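Local structure of arfgap-like finger domain containing protein (Cryptosporidium parvum Iowa II, 2OWA) at residues 25-28 and 29-33; 102-105 and 106-110. The protein probably activates GTP hydrolysis by the small GTPase Arf; this chain is the zinc-finger ArfGAP part of the longer protein. All coordinates share one frame; numbering follows the deposited sequence.

Contact 1: residues 25-28 and 29-33; sequences NFFQ and IVRNR
Phe-26 spreads one face of its ring beneath the CG2 methyl of Val-30, one turn further along helix 20-32 of the ArfGAP zinc-finger domain. This is an i to i+4 CH-pi contact within a single helix: CG2 of Val-30 stands 3.8 Å from the centroid of the Phe-26 ring, displaced toward the rim and nearest to CZ. A chi1 of 171° turns the Phe-26 ring away from its own backbone N and brings it to the methyl. The backbone pairs the same two residues, Val-30 N donating to Phe-26 O at 3.0 Å, nearly straight and in the carbonyl plane.

Phe-27 meets Arg-31 in the same spacing. Arg-31 N binds Phe-27 O at 2.8 Å, and the arginine chain, bent at chi3 (-37°), folds its guanidinium back so that one face lies over that same carbonyl oxygen. Arg-31 NH1 is hydrogen-bonded to Ser-79 OG, which holds this end beside the phenylalanine. The Phe-27 ring meets Phe-84 edge-to-face and packs on Leu-89 and Met-92 of helix 86-94, while Phe-27, Val-30 and Arg-31 all touch Phe-57 of strand 56-58. The side chains of Gln-28 and Arg-31 cross, with Gln-28 CG 3.9 Å from Arg-31 NH2, and the Asn-32 N to Gln-28 O bond is weak at 3.4 Å.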
loop_
_atom_site.group_PDB
_atom_site.type_symbol
_atom_site.label_atom_id
_atom_site.label_comp_id
_atom_site.label_asym_id
_atom_site.label_seq_id
_atom_site.Cartn_x
_atom_site.Cartn_y
_atom_site.Cartn_z
ATOM N N ASN A 25 10.895 3.005 -12.435
ATOM C CA ASN A 25 10.821 4.452 -12.501
ATOM C C ASN A 25 9.650 5.008 -11.692
ATOM O O ASN A 25 9.792 6.060 -11.020
ATOM C CB ASN A 25 10.707 4.910 -13.965
ATOM C CG ASN A 25 11.984 4.626 -14.758
ATOM O OD1 ASN A 25 13.013 4.219 -14.175
ATOM N ND2 ASN A 25 11.940 4.852 -16.074
ATOM N N PHE A 26 8.502 4.327 -11.751
ATOM C CA PHE A 26 7.331 4.777 -10.943
ATOM C C PHE A 26 7.626 4.669 -9.423
ATOM O O PHE A 26 7.485 5.631 -8.684
ATOM C CB PHE A 26 6.099 3.945 -11.274
ATOM C CG PHE A 26 4.942 4.195 -10.355
ATOM C CD1 PHE A 26 4.124 5.301 -10.543
ATOM C CD2 PHE A 26 4.718 3.363 -9.249
ATOM C CE1 PHE A 26 3.030 5.546 -9.674
ATOM C CE2 PHE A 26 3.660 3.597 -8.385
ATOM C CZ PHE A 26 2.825 4.693 -8.581
ATOM N N PHE A 27 7.982 3.483 -8.955
ATOM C CA PHE A 27 8.145 3.270 -7.503
ATOM C C PHE A 27 9.336 3.997 -6.868
ATOM O O PHE A 27 9.315 4.339 -5.702
ATOM C CB PHE A 27 8.187 1.790 -7.182
ATOM C CG PHE A 27 6.826 1.154 -7.123
ATOM C CD1 PHE A 27 5.863 1.611 -6.222
ATOM C CD2 PHE A 27 6.509 0.093 -7.947
ATOM C CE1 PHE A 27 4.634 1.025 -6.162
ATOM C CE2 PHE A 27 5.253 -0.516 -7.870
ATOM C CZ PHE A 27 4.320 -0.037 -7.005
ATOM N N GLN A 28 10.379 4.236 -7.645
ATOM C CA GLN A 28 11.523 4.976 -7.137
ATOM C C GLN A 28 11.071 6.375 -6.697
ATOM O O GLN A 28 11.448 6.861 -5.627
ATOM C CB GLN A 28 12.591 5.051 -8.214
ATOM C CG GLN A 28 13.469 3.823 -8.273
ATOM C CD GLN A 28 14.118 3.629 -9.652
ATOM O OE1 GLN A 28 14.296 4.589 -10.411
ATOM N NE2 GLN A 28 14.436 2.376 -9.984
ATOM N N ILE A 29 10.218 6.990 -7.497
ATOM C CA ILE A 29 9.639 8.272 -7.152
ATOM C C ILE A 29 8.657 8.174 -6.013
ATOM O O ILE A 29 8.770 8.893 -5.028
ATOM C CB ILE A 29 8.902 8.904 -8.347
ATOM C CG1 ILE A 29 9.864 9.145 -9.506
ATOM C CG2 ILE A 29 8.199 10.184 -7.912
ATOM C CD1 ILE A 29 11.115 9.836 -9.098
ATOM N N VAL A 30 7.686 7.279 -6.145
ATOM C CA VAL A 30 6.605 7.244 -5.168
ATOM C C VAL A 30 7.143 6.838 -3.772
ATOM O O VAL A 30 6.702 7.356 -2.784
ATOM C CB VAL A 30 5.419 6.412 -5.680
ATOM C CG1 VAL A 30 4.401 6.201 -4.587
ATOM C CG2 VAL A 30 4.782 7.137 -6.888
ATOM N N ARG A 31 8.155 5.969 -3.720
ATOM C CA ARG A 31 8.787 5.574 -2.434
ATOM C C ARG A 31 9.560 6.704 -1.784
ATOM O O ARG A 31 9.720 6.706 -0.569
ATOM C CB ARG A 31 9.739 4.377 -2.620
ATOM C CG ARG A 31 9.072 3.028 -2.509
ATOM C CD ARG A 31 10.114 1.863 -2.456
ATOM N NE ARG A 31 11.297 2.063 -3.319
ATOM C CZ ARG A 31 11.540 1.443 -4.481
ATOM N NH1 ARG A 31 10.679 0.565 -5.011
ATOM N NH2 ARG A 31 12.660 1.714 -5.141
ATOM N N ASN A 32 10.053 7.642 -2.600
ATOM C CA ASN A 32 10.841 8.772 -2.122
ATOM C C ASN A 32 9.959 9.876 -1.529
ATOM O O ASN A 32 10.486 10.760 -0.840
ATOM C CB ASN A 32 11.782 9.325 -3.235
ATOM C CG ASN A 32 12.706 10.483 -2.748
ATOM O OD1 ASN A 32 12.524 11.663 -3.125
ATOM N ND2 ASN A 32 13.692 10.147 -1.907
ATOM N N ARG A 33 8.644 9.847 -1.793
ATOM C CA ARG A 33 7.685 10.762 -1.094
ATOM C C ARG A 33 7.881 10.580 0.400
ATOM O O ARG A 33 7.928 9.440 0.870
ATOM C CB ARG A 33 6.232 10.493 -1.480
ATOM C CG ARG A 33 5.957 10.819 -2.908
ATOM C CD ARG A 33 4.503 10.729 -3.305
ATOM N NE ARG A 33 4.355 10.898 -4.759
ATOM C CZ ARG A 33 3.293 10.567 -5.492
ATOM N NH1 ARG A 33 2.205 10.030 -4.951
ATOM N NH2 ARG A 33 3.299 10.807 -6.797
#

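Contact 2: residues 102-105 and 106-110; sequences NYFK and QVLGV
Tyr-103 O accepts the N-H of Val-107 at 3.0 Å and Phe-104 O that of Leu-108 at 2.6 Å, continuing the i to i+4 ladder through the last turn of helix 97-107 until Gly-109 leaves the helical conformation with positive phi. Gly-109 N also reaches back to Phe-104 O, but weakly, so this one carbonyl receives two donors where the helix gives out.

On the outer surface, Asn-102 and Gln-106 join their side-chain amides across one turn. NE2 of Gln-106 donates to OD1 of Asn-102 at 3.0 Å with a nearly straight N-H...O angle of 168°. The acceptor lies in the plane of the glutamine amide, whereas the donor is tilted from the plane of the asparagine carbonyl; the two amides are turned 70° against each other. A bend at chi2 of Gln-106 (-146°) brings its amide round to this bond.

Tyr-103 and Val-107 make the apolar counterpart. Both valine methyls touch the ring: CG1 of Val-107 stands over one face, 4.0 Å from the centroid of the Tyr-103 ring, while CG2 of Val-107 comes 3.4 Å from Tyr-103 CE2. Beside them Phe-104 and Leu-108 run in the same direction, with their CD1 atoms 3.7 Å apart.

This apolar side packs mainly on helix 123-135. Rings of Tyr-103 and Phe-104 meet Tyr-128, Val-107 and Leu-108 rest on Cys-124, and Tyr-103 also packs on Gln-127 and Ile-131, all on that helix. Phe-104 meets Tyr-119 of helix 118-121 as well, and touches Phe-40, in the loop beside the zinc ligand Cys-39.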
loop_
_atom_site.group_PDB
_atom_site.type_symbol
_atom_site.label_atom_id
_atom_site.label_comp_id
_atom_site.label_asym_id
_atom_site.label_seq_id
_atom_site.Cartn_x
_atom_site.Cartn_y
_atom_site.Cartn_z
ATOM N N ASN A 102 -3.526 9.663 7.637
ATOM C CA ASN A 102 -4.469 10.734 7.887
ATOM C C ASN A 102 -5.861 10.168 8.116
ATOM O O ASN A 102 -6.523 10.539 9.076
ATOM C CB ASN A 102 -4.480 11.794 6.753
ATOM C CG ASN A 102 -5.656 12.792 6.892
ATOM O OD1 ASN A 102 -5.821 13.422 7.927
ATOM N ND2 ASN A 102 -6.471 12.915 5.854
ATOM N N TYR A 103 -6.299 9.270 7.224
ATOM C CA TYR A 103 -7.597 8.662 7.356
ATOM C C TYR A 103 -7.748 7.880 8.679
ATOM O O TYR A 103 -8.710 8.103 9.424
ATOM C CB TYR A 103 -7.902 7.762 6.159
ATOM C CG TYR A 103 -9.200 6.996 6.303
ATOM C CD1 TYR A 103 -10.409 7.583 5.963
ATOM C CD2 TYR A 103 -9.214 5.687 6.817
ATOM C CE1 TYR A 103 -11.589 6.899 6.088
ATOM C CE2 TYR A 103 -10.402 4.994 6.945
ATOM C CZ TYR A 103 -11.576 5.613 6.587
ATOM O OH TYR A 103 -12.747 4.954 6.709
ATOM N N PHE A 104 -6.805 6.988 8.940
ATOM C CA PHE A 104 -6.840 6.115 10.136
ATOM C C PHE A 104 -6.720 6.857 11.475
ATOM O O PHE A 104 -7.468 6.548 12.394
ATOM C CB PHE A 104 -5.870 4.908 10.022
ATOM C CG PHE A 104 -6.336 3.855 9.034
ATOM C CD1 PHE A 104 -7.559 3.202 9.222
ATOM C CD2 PHE A 104 -5.553 3.524 7.908
ATOM C CE1 PHE A 104 -8.022 2.241 8.294
ATOM C CE2 PHE A 104 -5.970 2.570 6.986
ATOM C CZ PHE A 104 -7.228 1.926 7.168
ATOM N N LYS A 105 -5.832 7.850 11.575
ATOM C CA LYS A 105 -5.761 8.651 12.800
ATOM C C LYS A 105 -7.107 9.339 13.081
ATOM O O LYS A 105 -7.433 9.529 14.233
ATOM C CB LYS A 105 -4.648 9.713 12.765
ATOM C CG LYS A 105 -3.198 9.189 12.687
ATOM C CD LYS A 105 -2.212 10.381 12.669
ATOM C CE LYS A 105 -0.729 9.943 12.702
ATOM N NZ LYS A 105 -0.339 8.979 13.838
ATOM N N GLN A 106 -7.851 9.741 12.038
ATOM C CA GLN A 106 -9.202 10.316 12.239
ATOM C C GLN A 106 -10.245 9.275 12.651
ATOM O O GLN A 106 -10.994 9.490 13.615
ATOM C CB GLN A 106 -9.707 11.094 11.002
ATOM C CG GLN A 106 -8.706 12.108 10.423
ATOM C CD GLN A 106 -9.362 13.370 9.828
ATOM O OE1 GLN A 106 -10.518 13.712 10.160
ATOM N NE2 GLN A 106 -8.615 14.075 8.951
ATOM N N VAL A 107 -10.307 8.151 11.932
ATOM C CA VAL A 107 -11.375 7.186 12.147
ATOM C C VAL A 107 -11.062 6.162 13.264
ATOM O O VAL A 107 -11.983 5.671 13.942
ATOM C CB VAL A 107 -11.868 6.491 10.841
ATOM C CG1 VAL A 107 -12.251 7.531 9.775
ATOM C CG2 VAL A 107 -10.872 5.512 10.319
ATOM N N LEU A 108 -9.775 5.861 13.461
ATOM C CA LEU A 108 -9.346 4.992 14.565
ATOM C C LEU A 108 -8.892 5.787 15.800
ATOM O O LEU A 108 -8.805 5.236 16.911
ATOM C CB LEU A 108 -8.281 3.989 14.087
ATOM C CG LEU A 108 -8.741 2.929 13.066
ATOM C CD1 LEU A 108 -7.589 2.010 12.710
ATOM C CD2 LEU A 108 -9.931 2.115 13.565
ATOM N N GLY A 109 -8.623 7.086 15.612
ATOM C CA GLY A 109 -8.361 8.014 16.739
ATOM C C GLY A 109 -6.927 8.101 17.229
ATOM O O GLY A 109 -6.001 7.568 16.582
ATOM N N VAL A 110 -6.747 8.728 18.397
ATOM C CA VAL A 110 -5.419 8.901 19.043
ATOM C C VAL A 110 -4.598 7.629 19.326
ATOM O O VAL A 110 -3.370 7.685 19.356
ATOM C CB VAL A 110 -5.442 9.803 20.339
ATOM C CG1 VAL A 110 -5.813 11.234 20.008
ATOM C CG2 VAL A 110 -6.357 9.259 21.437
#

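Following the chain from its N terminus, contact 1 comes first, on helix 20-32 just ahead of the cysteines that bind zinc. The three-stranded sheet and helices 60-67 and 86-94 follow before contact 2 at the end of helix 97-107. Each contact lies within one continuous stretch, so neither closes a long loop; they stand in series, neither nested nor crossed. The centres of contacts 1 and 2 are about 25 Å apart, and the nearest atoms of contacts 1 and 2 about 13 Å, without touching. Contact 1 packs the N-terminal helix on helix 86-94 and strand 56-58, while contact 2 fits its helix against helices 118-121 and 123-135, so the two lie in different parts of the ArfGAP fold.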